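Local atomic coordinates of A rubisco-like protein (Burkholderia fungorum, PDB entry 3NWR), a protein that is a rubisco-like protein, a homologue of the CO2-fixing enzyme whose own reaction is undetermined, though it has been classed as a lyase. Residues A[76-79]-A[80-83]; A[137-141]-A[142-146]; A[205-208]-A[209-212]. All coordinates share one frame; numbering follows the deposited sequence.

All three examples are local contacts at the ends of helices, between residues three to five apart in sequence, and none touches another; interactions 2 and 3 come nearest, with about 17 Å between their nearest atoms. Each is partly buried. Interaction 1 is peripheral, its centre about 35 Å from that of the chain, at the start of helix 78-82 and against the second subunit; a capping amide governs it. Interaction 2, the most central at about 18 Å between centres, follows the last strand of the antiparallel sheet and combines an aromatic pair with an arginine gripping a carbonyl. Interaction 3, at about 25 Å, opens helix 208-226 of the catalytic barrel, where a buried arginine ties the first turn to the loop before it.

Interaction 1 of 3, residues A[76-79]-A[80-83]; sequences PNAW and LERQ
With CG anti to its own nitrogen (chi1 -179°), Asn77 swings its amide forward over the first turn of helix 78-82, and OD1 accepts a hydrogen bond from Leu80 N. This is the N-cap motif: a side-chain acceptor serves an N-H of the first turn, before helical i-4 bonding begins, while Pro76 O turns to Arg293 of the second subunit. The bond is nearly straight at hydrogen, Asn77 OD1 to Leu80 N 2.9 Å, yet the donor stands well above the plane of the amide instead of on a lone pair. The other arm, ND2, passes Leu80 CD1 at 3.5 Å and is held by two carbonyls, those of Gly122 and Val124, which fix the rotation of the amide and tie the helix start to a neighbouring loop. Behind the cap the regular pattern takes over, with Glu81 N bonded to Asn77 O at 3.2 Å and Arg82 N to Ala78 O at 2.9 Å.

Trp79 also has CG opposite its nitrogen (chi1 -172°), which carries the indole alongside the next turn. Leu80 CD2 meets it obliquely, 3.8 Å from Trp79 CE3. The amide of Gln83, one turn on, approaches a face of the indole at a steep 64° between planes. Arg82 folds back so that a face of its guanidinium lies over Ala78 O, while the second subunit borders this surface, packing Gln327 on Ala78 and Gly323 on Trp79. Of the Gln83 amide, the oxygen leads: OE1 sits over the middle of the six-membered ring, 3.4 Å from Trp79 CH2.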
loop_
_atom_site.group_PDB
_atom_site.type_symbol
_atom_site.label_atom_id
_atom_site.label_comp_id
_atom_site.label_asym_id
_atom_site.label_seq_id
_atom_site.Cartn_x
_atom_site.Cartn_y
_atom_site.Cartn_z
ATOM N N PRO A 76 14.608 -12.952 5.953
ATOM C CA PRO A 76 15.254 -13.863 5.002
ATOM C C PRO A 76 15.800 -13.100 3.805
ATOM O O PRO A 76 15.288 -12.035 3.445
ATOM C CB PRO A 76 14.106 -14.767 4.537
ATOM C CG PRO A 76 13.054 -14.642 5.582
ATOM C CD PRO A 76 13.182 -13.262 6.150
ATOM N N ASN A 77 16.833 -13.647 3.182
ATOM C CA ASN A 77 17.405 -13.027 2.005
ATOM C C ASN A 77 18.131 -14.070 1.173
ATOM O O ASN A 77 19.165 -14.582 1.595
ATOM C CB ASN A 77 18.353 -11.893 2.419
ATOM C CG ASN A 77 18.956 -11.185 1.229
ATOM O OD1 ASN A 77 19.306 -11.815 0.234
ATOM N ND2 ASN A 77 19.067 -9.864 1.314
ATOM N N ALA A 78 17.580 -14.385 0.002
ATOM C CA ALA A 78 18.105 -15.466 -0.832
ATOM C C ALA A 78 19.462 -15.146 -1.456
ATOM O O ALA A 78 20.294 -16.037 -1.631
ATOM C CB ALA A 78 17.097 -15.841 -1.916
ATOM N N TRP A 79 19.684 -13.883 -1.799
ATOM C CA TRP A 79 20.947 -13.476 -2.395
ATOM C C TRP A 79 22.079 -13.630 -1.383
ATOM O O TRP A 79 23.138 -14.168 -1.705
ATOM C CB TRP A 79 20.869 -12.035 -2.919
ATOM C CG TRP A 79 22.073 -11.609 -3.712
ATOM C CD1 TRP A 79 22.325 -11.873 -5.029
ATOM C CD2 TRP A 79 23.184 -10.841 -3.237
ATOM N NE1 TRP A 79 23.528 -11.316 -5.402
ATOM C CE2 TRP A 79 24.074 -10.678 -4.319
ATOM C CE3 TRP A 79 23.511 -10.271 -2.000
ATOM C CZ2 TRP A 79 25.271 -9.970 -4.202
ATOM C CZ3 TRP A 79 24.703 -9.568 -1.884
ATOM C CH2 TRP A 79 25.569 -9.425 -2.980
ATOM N N LEU A 80 21.846 -13.181 -0.156
ATOM C CA LEU A 80 22.875 -13.276 0.870
ATOM C C LEU A 80 23.172 -14.725 1.241
ATOM O O LEU A 80 24.325 -15.085 1.472
ATOM C CB LEU A 80 22.496 -12.463 2.110
ATOM C CG LEU A 80 22.626 -10.950 1.938
ATOM C CD1 LEU A 80 22.034 -10.217 3.136
ATOM C CD2 LEU A 80 24.087 -10.556 1.739
ATOM N N GLU A 81 22.149 -15.568 1.293
ATOM C CA GLU A 81 22.413 -16.949 1.674
ATOM C C GLU A 81 23.005 -17.769 0.532
ATOM O O GLU A 81 23.768 -18.702 0.775
ATOM C CB GLU A 81 21.199 -17.630 2.306
ATOM C CG GLU A 81 19.910 -17.507 1.550
ATOM C CD GLU A 81 18.726 -17.874 2.421
ATOM O OE1 GLU A 81 18.949 -18.298 3.578
ATOM O OE2 GLU A 81 17.575 -17.729 1.962
ATOM N N ARG A 82 22.676 -17.408 -0.705
ATOM C CA ARG A 82 23.314 -18.026 -1.865
ATOM C C ARG A 82 24.828 -17.890 -1.757
ATOM O O ARG A 82 25.578 -18.632 -2.393
ATOM C CB ARG A 82 22.842 -17.384 -3.175
ATOM C CG ARG A 82 21.738 -18.148 -3.888
ATOM C CD ARG A 82 21.651 -17.779 -5.367
ATOM N NE ARG A 82 21.134 -16.430 -5.589
ATOM C CZ ARG A 82 19.842 -16.113 -5.564
ATOM N NH1 ARG A 82 18.930 -17.047 -5.316
ATOM N NH2 ARG A 82 19.458 -14.863 -5.784
ATOM N N GLN A 83 25.273 -16.941 -0.944
ATOM C CA GLN A 83 26.697 -16.651 -0.832
ATOM C C GLN A 83 27.256 -16.888 0.560
ATOM O O GLN A 83 28.410 -16.559 0.833
ATOM C CB GLN A 83 26.961 -15.216 -1.257
ATOM C CG GLN A 83 26.702 -14.991 -2.720
ATOM C CD GLN A 83 26.639 -13.531 -3.057
ATOM O OE1 GLN A 83 26.289 -12.708 -2.211
ATOM N NE2 GLN A 83 26.972 -13.194 -4.296
#

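Interaction 2 of 3, residues A[137-141]-A[142-146]; sequences SYRAR and FELPR
Tyr138 and Phe142 meet as a T-shaped (edge-to-face) pair, where the chain leaves helix 136-139 through a type I beta turn from Arg139 to Phe142. The rim of the phenylalanine points into the face of the tyrosine, the planes standing 83° apart and the centroids 5.0 Å. The CE2 corner does most of the touching: it hangs over the middle of the tyrosine ring, 3.6 Å from Tyr138 CZ, while CZ of the phenylalanine lies against the hydroxyl end. Phe142 is further set by the backbone, because its CD2 edge comes up to Tyr138 O and its amide closes the turn, Phe142 N to Arg139 O 3.1 Å. The tyrosine is steadied at the far end, where its OH bonds to the carbonyl of Asp104, a residue outside the turn whose carboxylate oxygen OD1 also pairs with Arg141 NH2.

Arg139 is turned differently. A bend at chi2 (-90°) brings its guanidinium alongside the outgoing chain, where NH1 and NH2 grip one atom, the backbone carbonyl oxygen of Glu143, end-on from one face of its carbonyl plane, Arg139 NH1 and NH2 each 3.0 Å from Glu143 O. Both bonds are appreciably bent at hydrogen, the compromise of sharing one acceptor. NE makes a salt bridge with Asp349, so carboxylate and carbonyl together limit how the flat group can rotate. The segment bridges the antiparallel-sheet region and the barrel: Glu143 packs on helix 267-276 and pairs through its backbone with Leu310. Across the guanidinium face the contact is apolar, for the Leu144 methyl CD2 lies over its centre, 3.6 Å from Arg139 CZ.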
loop_
_atom_site.group_PDB
_atom_site.type_symbol
_atom_site.label_atom_id
_atom_site.label_comp_id
_atom_site.label_asym_id
_atom_site.label_seq_id
_atom_site.Cartn_x
_atom_site.Cartn_y
_atom_site.Cartn_z
ATOM N N SER A 137 8.441 25.011 0.441
ATOM C CA SER A 137 8.122 25.351 -0.942
ATOM C C SER A 137 7.743 24.120 -1.763
ATOM O O SER A 137 6.974 24.211 -2.717
ATOM C CB SER A 137 9.287 26.099 -1.599
ATOM O OG SER A 137 10.489 25.341 -1.565
ATOM N N TYR A 138 8.294 22.971 -1.391
ATOM C CA TYR A 138 7.931 21.716 -2.047
ATOM C C TYR A 138 6.579 21.217 -1.525
ATOM O O TYR A 138 5.697 20.837 -2.305
ATOM C CB TYR A 138 9.024 20.675 -1.810
ATOM C CG TYR A 138 8.853 19.363 -2.544
ATOM C CD1 TYR A 138 8.776 19.313 -3.936
ATOM C CD2 TYR A 138 8.818 18.159 -1.840
ATOM C CE1 TYR A 138 8.645 18.094 -4.608
ATOM C CE2 TYR A 138 8.681 16.943 -2.501
ATOM C CZ TYR A 138 8.594 16.921 -3.881
ATOM O OH TYR A 138 8.469 15.713 -4.542
ATOM N N ARG A 139 6.412 21.224 -0.210
ATOM C CA ARG A 139 5.141 20.814 0.396
ATOM C C ARG A 139 3.956 21.577 -0.203
ATOM O O ARG A 139 2.874 21.023 -0.415
ATOM C CB ARG A 139 5.200 21.021 1.914
ATOM C CG ARG A 139 4.071 20.364 2.710
ATOM C CD ARG A 139 2.860 21.285 2.875
ATOM N NE ARG A 139 1.749 20.578 3.507
ATOM C CZ ARG A 139 0.858 19.858 2.833
ATOM N NH1 ARG A 139 0.946 19.767 1.507
ATOM N NH2 ARG A 139 -0.122 19.228 3.474
ATOM N N ALA A 140 4.179 22.855 -0.484
ATOM C CA ALA A 140 3.150 23.717 -1.048
ATOM C C ALA A 140 2.646 23.262 -2.418
ATOM O O ALA A 140 1.578 23.687 -2.851
ATOM C CB ALA A 140 3.669 25.168 -1.130
ATOM N N ARG A 141 3.409 22.406 -3.096
ATOM C CA ARG A 141 3.053 21.976 -4.438
ATOM C C ARG A 141 2.132 20.760 -4.405
ATOM O O ARG A 141 1.698 20.273 -5.441
ATOM C CB ARG A 141 4.314 21.685 -5.255
ATOM C CG ARG A 141 5.194 22.919 -5.442
ATOM C CD ARG A 141 6.599 22.552 -5.903
ATOM N NE ARG A 141 6.615 21.953 -7.233
ATOM C CZ ARG A 141 7.681 21.380 -7.786
ATOM N NH1 ARG A 141 8.834 21.315 -7.126
ATOM N NH2 ARG A 141 7.592 20.862 -9.004
ATOM N N PHE A 142 1.827 20.295 -3.199
ATOM C CA PHE A 142 0.861 19.214 -3.026
ATOM C C PHE A 142 -0.444 19.778 -2.473
ATOM O O PHE A 142 -0.764 20.941 -2.718
ATOM C CB PHE A 142 1.461 18.120 -2.140
ATOM C CG PHE A 142 2.703 17.493 -2.727
ATOM C CD1 PHE A 142 2.621 16.324 -3.467
ATOM C CD2 PHE A 142 3.942 18.089 -2.562
ATOM C CE1 PHE A 142 3.763 15.743 -4.016
ATOM C CE2 PHE A 142 5.098 17.520 -3.106
ATOM C CZ PHE A 142 5.008 16.339 -3.838
ATOM N N GLU A 143 -1.211 18.972 -1.749
ATOM C CA GLU A 143 -2.482 19.444 -1.227
ATOM C C GLU A 143 -2.427 19.696 0.270
ATOM O O GLU A 143 -1.846 18.911 1.016
ATOM C CB GLU A 143 -3.593 18.442 -1.550
ATOM C CG GLU A 143 -3.921 18.366 -3.041
ATOM C CD GLU A 143 -4.595 19.637 -3.542
ATOM O OE1 GLU A 143 -5.305 20.280 -2.752
ATOM O OE2 GLU A 143 -4.417 19.993 -4.725
ATOM N N LEU A 144 -3.053 20.793 0.697
ATOM C CA LEU A 144 -3.217 21.097 2.113
ATOM C C LEU A 144 -4.537 20.529 2.614
ATOM O O LEU A 144 -5.470 20.345 1.836
ATOM C CB LEU A 144 -3.231 22.614 2.307
ATOM C CG LEU A 144 -1.926 23.328 1.970
ATOM C CD1 LEU A 144 -2.154 24.838 1.904
ATOM C CD2 LEU A 144 -0.862 22.986 2.997
ATOM N N PRO A 145 -4.627 20.276 3.926
ATOM C CA PRO A 145 -5.933 19.906 4.475
ATOM C C PRO A 145 -6.914 21.054 4.236
ATOM O O PRO A 145 -6.580 22.219 4.488
ATOM C CB PRO A 145 -5.668 19.736 5.973
ATOM C CG PRO A 145 -4.332 20.340 6.231
ATOM C CD PRO A 145 -3.580 20.401 4.953
ATOM N N ARG A 146 -8.097 20.733 3.730
ATOM C CA ARG A 146 -9.121 21.742 3.493
ATOM C C ARG A 146 -9.681 22.278 4.815
ATOM O O ARG A 146 -10.031 23.463 4.925
ATOM C CB ARG A 146 -10.245 21.125 2.663
ATOM C CG ARG A 146 -11.164 22.124 2.031
ATOM C CD ARG A 146 -12.235 21.427 1.202
ATOM N NE ARG A 146 -11.738 20.859 -0.051
ATOM C CZ ARG A 146 -11.797 21.484 -1.226
ATOM N NH1 ARG A 146 -12.312 22.704 -1.295
ATOM N NH2 ARG A 146 -11.345 20.897 -2.334
#

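Interaction 3 of 3, residues A[205-208]-A[209-212]; sequences HAPL and AERV
Arg211 reaches back along the first turn of its helix to the residues that precede it. CB starts close to the backbone, 3.4 Å from Pro207 O, the same oxygen that takes the hydrogen bond from Arg211 N at 2.8 Å. Farther out, CD passes the methyl of Ala206 at 4.2 Å from its CB. The chain then turns at chi3 (81°), which swings the guanidinium round to face the incoming loop. NH1 donates to Ala206 O at 2.9 Å; the oxygen lies in the guanidinium plane and the nitrogen almost on the extension of the C=O bond, although the N-H itself is bent away from a straight line, at 136°. NH1 also bonds to the carbonyl of Ala201.

This turn opens helix 208-226 of the TIM-barrel catalytic domain, with Pro207 at the N-cap, where the side chain can offer no capping acceptor. Instead, Asn202 OD1 takes the N-H of Leu208. The arginine's other terminal nitrogen, Arg211 NH2, lies 3.5 Å from Leu208 CD2 and forms a salt bridge with Asp196, the neighbour in sequence of the carboxylated Lys195; in rubisco the equivalent modified lysine is a metal ligand. Leu208 CD2 touches the arginine and, less closely, Val212, while CD1 is 3.7 Å from Val212 CG2; the Leu208 and Val212 side chains lie side by side, pointing the same way toward helix 240-252. On the outer side Glu210 spreads its carboxylate across the proline ring, and a water donates to both His205 O and Glu210 OE1.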
loop_
_atom_site.group_PDB
_atom_site.type_symbol
_atom_site.label_atom_id
_atom_site.label_comp_id
_atom_site.label_asym_id
_atom_site.label_seq_id
_atom_site.Cartn_x
_atom_site.Cartn_y
_atom_site.Cartn_z
ATOM N N HIS A 205 -26.098 -5.096 1.669
ATOM C CA HIS A 205 -26.999 -4.924 2.812
ATOM C C HIS A 205 -27.503 -3.492 2.969
ATOM O O HIS A 205 -28.631 -3.251 3.407
ATOM C CB HIS A 205 -26.296 -5.346 4.101
ATOM C CG HIS A 205 -25.715 -6.722 4.044
ATOM N ND1 HIS A 205 -24.380 -6.983 4.273
ATOM C CD2 HIS A 205 -26.292 -7.918 3.777
ATOM C CE1 HIS A 205 -24.163 -8.281 4.160
ATOM N NE2 HIS A 205 -25.305 -8.869 3.850
ATOM N N ALA A 206 -26.642 -2.542 2.631
ATOM C CA ALA A 206 -26.939 -1.133 2.829
ATOM C C ALA A 206 -26.080 -0.329 1.872
ATOM O O ALA A 206 -25.097 0.287 2.282
ATOM C CB ALA A 206 -26.661 -0.725 4.272
ATOM N N PRO A 207 -26.442 -0.341 0.583
ATOM C CA PRO A 207 -25.646 0.341 -0.435
ATOM C C PRO A 207 -25.422 1.793 -0.059
ATOM O O PRO A 207 -26.279 2.436 0.549
ATOM C CB PRO A 207 -26.514 0.233 -1.694
ATOM C CG PRO A 207 -27.330 -1.000 -1.462
ATOM C CD PRO A 207 -27.633 -0.992 0.009
ATOM N N LEU A 208 -24.254 2.290 -0.430
ATOM C CA LEU A 208 -23.827 3.630 -0.083
ATOM C C LEU A 208 -24.930 4.658 -0.310
ATOM O O LEU A 208 -25.245 5.448 0.585
ATOM C CB LEU A 208 -22.580 3.976 -0.888
ATOM C CG LEU A 208 -21.793 5.246 -0.573
ATOM C CD1 LEU A 208 -22.507 6.481 -1.107
ATOM C CD2 LEU A 208 -21.508 5.348 0.916
ATOM N N ALA A 209 -25.533 4.641 -1.495
ATOM C CA ALA A 209 -26.549 5.632 -1.829
ATOM C C ALA A 209 -27.717 5.618 -0.838
ATOM O O ALA A 209 -28.061 6.655 -0.267
ATOM C CB ALA A 209 -27.042 5.439 -3.252
ATOM N N GLU A 210 -28.306 4.444 -0.618
ATOM C CA GLU A 210 -29.419 4.313 0.319
ATOM C C GLU A 210 -29.003 4.668 1.743
ATOM O O GLU A 210 -29.750 5.311 2.472
ATOM C CB GLU A 210 -29.962 2.885 0.325
ATOM C CG GLU A 210 -30.507 2.391 -0.998
ATOM C CD GLU A 210 -30.976 0.951 -0.906
ATOM O OE1 GLU A 210 -31.391 0.527 0.197
ATOM O OE2 GLU A 210 -30.930 0.243 -1.934
ATOM N N ARG A 211 -27.814 4.228 2.137
ATOM C CA ARG A 211 -27.347 4.461 3.492
ATOM C C ARG A 211 -27.148 5.953 3.764
ATOM O O ARG A 211 -27.559 6.455 4.810
ATOM C CB ARG A 211 -26.056 3.676 3.750
ATOM C CG ARG A 211 -25.646 3.628 5.213
ATOM C CD ARG A 211 -24.505 2.650 5.453
ATOM N NE ARG A 211 -23.194 3.201 5.114
ATOM C CZ ARG A 211 -22.501 2.891 4.022
ATOM N NH1 ARG A 211 -23.003 2.052 3.117
ATOM N NH2 ARG A 211 -21.307 3.440 3.820
ATOM N N VAL A 212 -26.526 6.659 2.823
ATOM C CA VAL A 212 -26.300 8.093 2.991
ATOM C C VAL A 212 -27.624 8.841 3.104
ATOM O O VAL A 212 -27.796 9.672 3.991
ATOM C CB VAL A 212 -25.460 8.692 1.842
ATOM C CG1 VAL A 212 -25.447 10.215 1.922
ATOM C CG2 VAL A 212 -24.030 8.143 1.881
HETATM O O HOH W 1 -30.707 -1.252 2.779
#